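Local coordinates for neuraminidase (Influenza A virus, PDB 4GDI), which may remove terminal sialic acids from viral and cellular glycoconjugates as neuraminidases do, although its putative active site has diverged, at residues 96-102 / 113-119; 101-105 / 146-152. All coordinates share one frame. Residues are numbered along the deposited sequence.

Contact 1: 96-102 / 113-119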
loop_
_atom_site.group_PDB
_atom_site.type_symbol
_atom_site.label_atom_id
_atom_site.label_comp_id
_atom_site.label_asym_id
_atom_site.label_seq_id
_atom_site.Cartn_x
_atom_site.Cartn_y
_atom_site.Cartn_z
ATOM N N ILE A 96 8.285 -12.923 -6.977
ATOM C CA ILE A 96 9.596 -12.502 -7.484
ATOM C C ILE A 96 10.059 -13.280 -8.716
ATOM O O ILE A 96 10.408 -12.681 -9.731
ATOM C CB ILE A 96 10.682 -12.624 -6.397
ATOM C CG1 ILE A 96 10.357 -11.696 -5.214
ATOM C CG2 ILE A 96 12.052 -12.261 -6.974
ATOM C CD1 ILE A 96 11.258 -11.886 -4.033
ATOM N N LEU A 97 10.095 -14.608 -8.604
ATOM C CA LEU A 97 10.540 -15.502 -9.677
ATOM C C LEU A 97 9.926 -16.879 -9.448
ATOM O O LEU A 97 9.548 -17.203 -8.325
ATOM C CB LEU A 97 12.072 -15.651 -9.672
ATOM C CG LEU A 97 12.961 -14.557 -10.278
ATOM C CD1 LEU A 97 14.385 -14.845 -9.928
ATOM C CD2 LEU A 97 12.819 -14.459 -11.800
ATOM N N PRO A 98 9.838 -17.703 -10.503
ATOM C CA PRO A 98 9.528 -19.119 -10.287
ATOM C C PRO A 98 10.720 -19.805 -9.627
ATOM O O PRO A 98 11.862 -19.455 -9.938
ATOM C CB PRO A 98 9.327 -19.667 -11.705
ATOM C CG PRO A 98 10.039 -18.719 -12.589
ATOM C CD PRO A 98 9.989 -17.377 -11.934
ATOM N N GLY A 99 10.467 -20.745 -8.727
ATOM C CA GLY A 99 11.545 -21.454 -8.054
ATOM C C GLY A 99 11.071 -22.475 -7.038
ATOM O O GLY A 99 10.025 -22.283 -6.409
ATOM N N ARG A 100 11.848 -23.554 -6.894
ATOM C CA ARG A 100 11.568 -24.619 -5.925
ATOM C C ARG A 100 12.434 -24.451 -4.672
ATOM O O ARG A 100 12.057 -24.869 -3.575
ATOM C CB ARG A 100 11.862 -25.993 -6.536
ATOM C CG ARG A 100 11.216 -26.227 -7.897
ATOM C CD ARG A 100 11.636 -27.578 -8.472
ATOM N NE ARG A 100 10.904 -28.681 -7.866
ATOM C CZ ARG A 100 9.780 -29.198 -8.355
ATOM N NH1 ARG A 100 9.244 -28.722 -9.475
ATOM N NH2 ARG A 100 9.190 -30.204 -7.723
ATOM N N SER A 101 13.618 -23.872 -4.860
ATOM C CA SER A 101 14.442 -23.449 -3.747
ATOM C C SER A 101 15.071 -22.107 -4.099
ATOM O O SER A 101 15.095 -21.699 -5.265
ATOM C CB SER A 101 15.511 -24.487 -3.412
ATOM O OG SER A 101 16.461 -24.668 -4.461
ATOM N N SER A 102 15.581 -21.415 -3.095
ATOM C CA SER A 102 16.073 -20.061 -3.337
ATOM C C SER A 102 17.087 -19.555 -2.327
ATOM O O SER A 102 17.329 -20.159 -1.288
ATOM C CB SER A 102 14.895 -19.087 -3.378
ATOM O OG SER A 102 14.497 -18.729 -2.071
ATOM N N VAL A 113 19.010 -12.384 -6.171
ATOM C CA VAL A 113 18.077 -13.469 -5.899
ATOM C C VAL A 113 18.464 -14.654 -6.763
ATOM O O VAL A 113 18.689 -14.493 -7.953
ATOM C CB VAL A 113 16.623 -13.065 -6.253
ATOM C CG1 VAL A 113 15.679 -14.254 -6.083
ATOM C CG2 VAL A 113 16.166 -11.866 -5.413
ATOM N N LEU A 114 18.556 -15.831 -6.159
ATOM C CA LEU A 114 18.783 -17.064 -6.896
ATOM C C LEU A 114 17.610 -18.021 -6.701
ATOM O O LEU A 114 17.076 -18.167 -5.590
ATOM C CB LEU A 114 20.069 -17.752 -6.423
ATOM C CG LEU A 114 21.408 -17.003 -6.538
ATOM C CD1 LEU A 114 21.704 -16.181 -5.276
ATOM C CD2 LEU A 114 22.513 -18.011 -6.794
ATOM N N VAL A 115 17.208 -18.672 -7.780
ATOM C CA VAL A 115 16.176 -19.710 -7.707
ATOM C C VAL A 115 16.591 -20.932 -8.505
ATOM O O VAL A 115 17.311 -20.824 -9.512
ATOM C CB VAL A 115 14.813 -19.238 -8.257
ATOM C CG1 VAL A 115 14.156 -18.220 -7.325
ATOM C CG2 VAL A 115 14.975 -18.673 -9.650
ATOM N N ALA A 116 16.101 -22.093 -8.080
ATOM C CA ALA A 116 16.347 -23.325 -8.812
ATOM C C ALA A 116 15.034 -23.834 -9.381
ATOM O O ALA A 116 14.004 -23.781 -8.708
ATOM C CB ALA A 116 16.983 -24.356 -7.908
ATOM N N ASN A 117 15.066 -24.273 -10.641
ATOM C CA ASN A 117 13.887 -24.838 -11.302
ATOM C C ASN A 117 14.257 -26.087 -12.103
ATOM O O ASN A 117 15.426 -26.310 -12.426
ATOM C CB ASN A 117 13.245 -23.826 -12.254
ATOM C CG ASN A 117 12.503 -22.717 -11.525
ATOM O OD1 ASN A 117 11.354 -22.878 -11.111
ATOM N ND2 ASN A 117 13.163 -21.583 -11.377
ATOM N N GLY A 118 13.248 -26.889 -12.431
ATOM C CA GLY A 118 13.448 -28.082 -13.234
ATOM C C GLY A 118 13.765 -29.279 -12.361
ATOM O O GLY A 118 14.032 -29.145 -11.170
ATOM N N ARG A 119 13.728 -30.463 -12.956
ATOM C CA ARG A 119 13.877 -31.685 -12.187
ATOM C C ARG A 119 15.133 -32.423 -12.620
ATOM O O ARG A 119 15.468 -32.464 -13.807
ATOM C CB ARG A 119 12.639 -32.576 -12.355
ATOM C CG ARG A 119 11.314 -31.868 -12.050
ATOM C CD ARG A 119 10.115 -32.712 -12.493
ATOM N NE ARG A 119 9.003 -31.903 -13.003
ATOM C CZ ARG A 119 7.952 -31.504 -12.286
ATOM N NH1 ARG A 119 7.838 -31.825 -11.002
ATOM N NH2 ARG A 119 7.002 -30.774 -12.859
#
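Residues 96-102 leave one propeller blade on strand 96-98, turn at Gly99 and Arg100, and enter the next blade at Ser101 and Ser102, beside 113-117 as its antiparallel neighbour. A classic beta bulge opposite Leu79 directs both Ile96 and Leu97 toward 113-117. Ile96 (mt) sets CG2 4.2 Å from Val113 CG1; Leu97, also mt, sets CD1 against both valines, 4.1 Å from Val113 CG1 and 3.9 Å from Val115 CG2. Leu79 of strand 78-83 also packs against both valines. Gly99 is tight: a beta carbon there would lie only 2.8 Å from Val115 CB. Asn117 (m) swings its amide back over the turn, so that ND2 donates to Pro98 O at 2.9 Å. Two backbone hydrogen bonds fix this entry: Arg100 N to Ala116 O (2.8 Å) and Ala116 N to Ser101 O (3.0 Å). Ser102 pairs with Val115 across a non-hydrogen-bonded site (CA-CA 4.4 Å); its p rotamer serves a hydrogen bond to Tyr45 rather than to 113-119. At the edge, Arg100 NH1 and Arg119 NH1 come within 3.7 Å. These like charges have weak, long ion pairs to Glu77 and to the C-terminal carboxylate of Ser373 in a second subunit, respectively, and Arg119 is poorly ordered. Cohesion therefore comes from the aliphatic packing and the amide and backbone hydrogen bonds, and the pair of like-charged arginines adds no attraction.

Contact 2: 101-105 / 146-152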
loop_
_atom_site.group_PDB
_atom_site.type_symbol
_atom_site.label_atom_id
_atom_site.label_comp_id
_atom_site.label_asym_id
_atom_site.label_seq_id
_atom_site.Cartn_x
_atom_site.Cartn_y
_atom_site.Cartn_z
ATOM N N SER A 101 13.618 -23.872 -4.860
ATOM C CA SER A 101 14.442 -23.449 -3.747
ATOM C C SER A 101 15.071 -22.107 -4.099
ATOM O O SER A 101 15.095 -21.699 -5.265
ATOM C CB SER A 101 15.511 -24.487 -3.412
ATOM O OG SER A 101 16.461 -24.668 -4.461
ATOM N N SER A 102 15.581 -21.415 -3.095
ATOM C CA SER A 102 16.073 -20.061 -3.337
ATOM C C SER A 102 17.087 -19.555 -2.327
ATOM O O SER A 102 17.329 -20.159 -1.288
ATOM C CB SER A 102 14.895 -19.087 -3.378
ATOM O OG SER A 102 14.497 -18.729 -2.071
ATOM N N SER A 103 17.680 -18.421 -2.668
ATOM C CA SER A 103 18.474 -17.660 -1.731
ATOM C C SER A 103 18.421 -16.216 -2.191
ATOM O O SER A 103 18.299 -15.948 -3.384
ATOM C CB SER A 103 19.916 -18.153 -1.722
ATOM O OG SER A 103 20.671 -17.473 -0.730
ATOM N N ALA A 104 18.503 -15.287 -1.253
ATOM C CA ALA A 104 18.466 -13.884 -1.594
ATOM C C ALA A 104 19.311 -13.079 -0.619
ATOM O O ALA A 104 19.507 -13.460 0.528
ATOM C CB ALA A 104 17.017 -13.370 -1.580
ATOM N N CYS A 105 19.829 -11.960 -1.088
ATOM C CA CYS A 105 20.637 -11.116 -0.227
ATOM C C CYS A 105 20.806 -9.755 -0.891
ATOM O O CYS A 105 20.960 -9.674 -2.120
ATOM C CB CYS A 105 22.009 -11.760 0.067
ATOM S SG CYS A 105 22.915 -12.470 -1.368
ATOM N N ARG A 146 20.314 -27.334 -5.843
ATOM C CA ARG A 146 19.624 -27.011 -4.604
ATOM C C ARG A 146 20.212 -25.761 -3.964
ATOM O O ARG A 146 21.405 -25.699 -3.678
ATOM C CB ARG A 146 19.713 -28.191 -3.628
ATOM C CG ARG A 146 19.167 -29.490 -4.223
ATOM C CD ARG A 146 19.183 -30.628 -3.235
ATOM N NE ARG A 146 20.501 -31.106 -2.822
ATOM C CZ ARG A 146 21.313 -31.864 -3.559
ATOM N NH1 ARG A 146 21.019 -32.157 -4.822
ATOM N NH2 ARG A 146 22.452 -32.303 -3.040
ATOM N N LEU A 147 19.359 -24.758 -3.783
ATOM C CA LEU A 147 19.697 -23.564 -3.016
ATOM C C LEU A 147 19.287 -23.728 -1.547
ATOM O O LEU A 147 18.349 -24.461 -1.241
ATOM C CB LEU A 147 19.031 -22.352 -3.657
ATOM C CG LEU A 147 19.695 -22.003 -4.995
ATOM C CD1 LEU A 147 18.816 -21.142 -5.931
ATOM C CD2 LEU A 147 21.004 -21.285 -4.713
ATOM N N PRO A 148 19.985 -23.041 -0.627
ATOM C CA PRO A 148 19.817 -23.409 0.788
ATOM C C PRO A 148 18.586 -22.865 1.525
ATOM O O PRO A 148 18.387 -23.222 2.689
ATOM C CB PRO A 148 21.082 -22.859 1.435
ATOM C CG PRO A 148 21.473 -21.699 0.575
ATOM C CD PRO A 148 21.068 -22.059 -0.823
ATOM N N ASN A 149 17.773 -22.038 0.878
ATOM C CA ASN A 149 16.600 -21.461 1.524
ATOM C C ASN A 149 16.983 -20.697 2.784
ATOM O O ASN A 149 16.385 -20.840 3.843
ATOM C CB ASN A 149 15.551 -22.544 1.801
ATOM C CG ASN A 149 15.234 -23.348 0.565
ATOM O OD1 ASN A 149 14.884 -22.789 -0.484
ATOM N ND2 ASN A 149 15.412 -24.653 0.652
ATOM N N SER A 150 18.012 -19.881 2.634
ATOM C CA SER A 150 18.441 -18.964 3.672
ATOM C C SER A 150 19.190 -17.861 2.942
ATOM O O SER A 150 19.588 -18.048 1.795
ATOM C CB SER A 150 19.377 -19.671 4.643
ATOM O OG SER A 150 19.550 -18.937 5.840
ATOM N N GLU A 151 19.397 -16.723 3.584
ATOM C CA GLU A 151 19.972 -15.597 2.863
ATOM C C GLU A 151 21.380 -15.889 2.411
ATOM O O GLU A 151 22.148 -16.559 3.109
ATOM C CB GLU A 151 19.945 -14.296 3.682
ATOM C CG GLU A 151 20.928 -14.190 4.830
ATOM C CD GLU A 151 20.930 -12.774 5.451
ATOM O OE1 GLU A 151 20.270 -11.878 4.879
ATOM O OE2 GLU A 151 21.576 -12.552 6.498
ATOM N N CYS A 152 21.722 -15.367 1.237
ATOM C CA CYS A 152 23.104 -15.415 0.795
ATOM C C CYS A 152 23.880 -14.299 1.514
ATOM O O CYS A 152 23.298 -13.471 2.207
ATOM C CB CYS A 152 23.233 -15.369 -0.747
ATOM S SG CYS A 152 22.098 -14.316 -1.648
HETATM O O HOH W 1 13.280 -20.667 -0.713
#
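Covalent linkage anchors one end: Cys105 SG and Cys152 SG are bonded at 2.0 Å with a left-handed chi3 of -96°, tying strand 101-105 to the irregular segment 146-152. Two backbone hydrogen bonds join the main chains, Asn149 N to Ser102 O (2.9 Å) and Cys152 N to Ala104 O (3.0 Å). Side chains supply three more. Ser101 OG accepts from Leu147 N at 3.0 Å, Ser103 OG donates to Ser150 O at 2.8 Å, and Asn149 OD1 accepts from Ser102 N at 3.0 Å. Asn149, in a left-handed backbone conformation (57°/47°), thus grips both the amide and the carbonyl of Ser102. A water bridges the same pair, accepting from Ser102 OG (2.7 Å) and donating to Asn149 OD1 (2.7 Å), while Ser102 OG is also hydrogen-bonded to Tyr45. Van der Waals contact adds little: Leu147 CB lies 3.6 Å from Ser102 N, and the leucine side chain packs on Leu114 of strand 111-117. Beyond the interface, Arg146 forms a salt bridge with Glu198, and Glu151 hydrogen-bonds to Ser47 and to the backbone N of Gln325. Such a seam, where the first strand of one four-stranded blade meets the loop feeding the first strand of the next, belongs to the inner region of the neuraminidase beta-propeller.

In the fold
From the N terminus, the chain ends one blade on strand 94-98 and starts the next on 101-106. Contact 1 closes first, as strand 111-117 completes a hairpin with 101-106 and packs against strand 94-98 of the preceding blade. The chain then adds strands 124-129 and 132-138 before 146-152 returns to 101-105, where contact 2 closes the longer loop. The two contacts share Ser101 and Ser102 and overlap at their starts, so neither is wholly enclosed by the other; 113-119 falls inside the span of contact 2. Leu147 CD1, 3.4 Å from Leu114 C, joins them directly. Together the contacts tie the blade of 101-138 to the end of the preceding blade and to the loop leading into the following one.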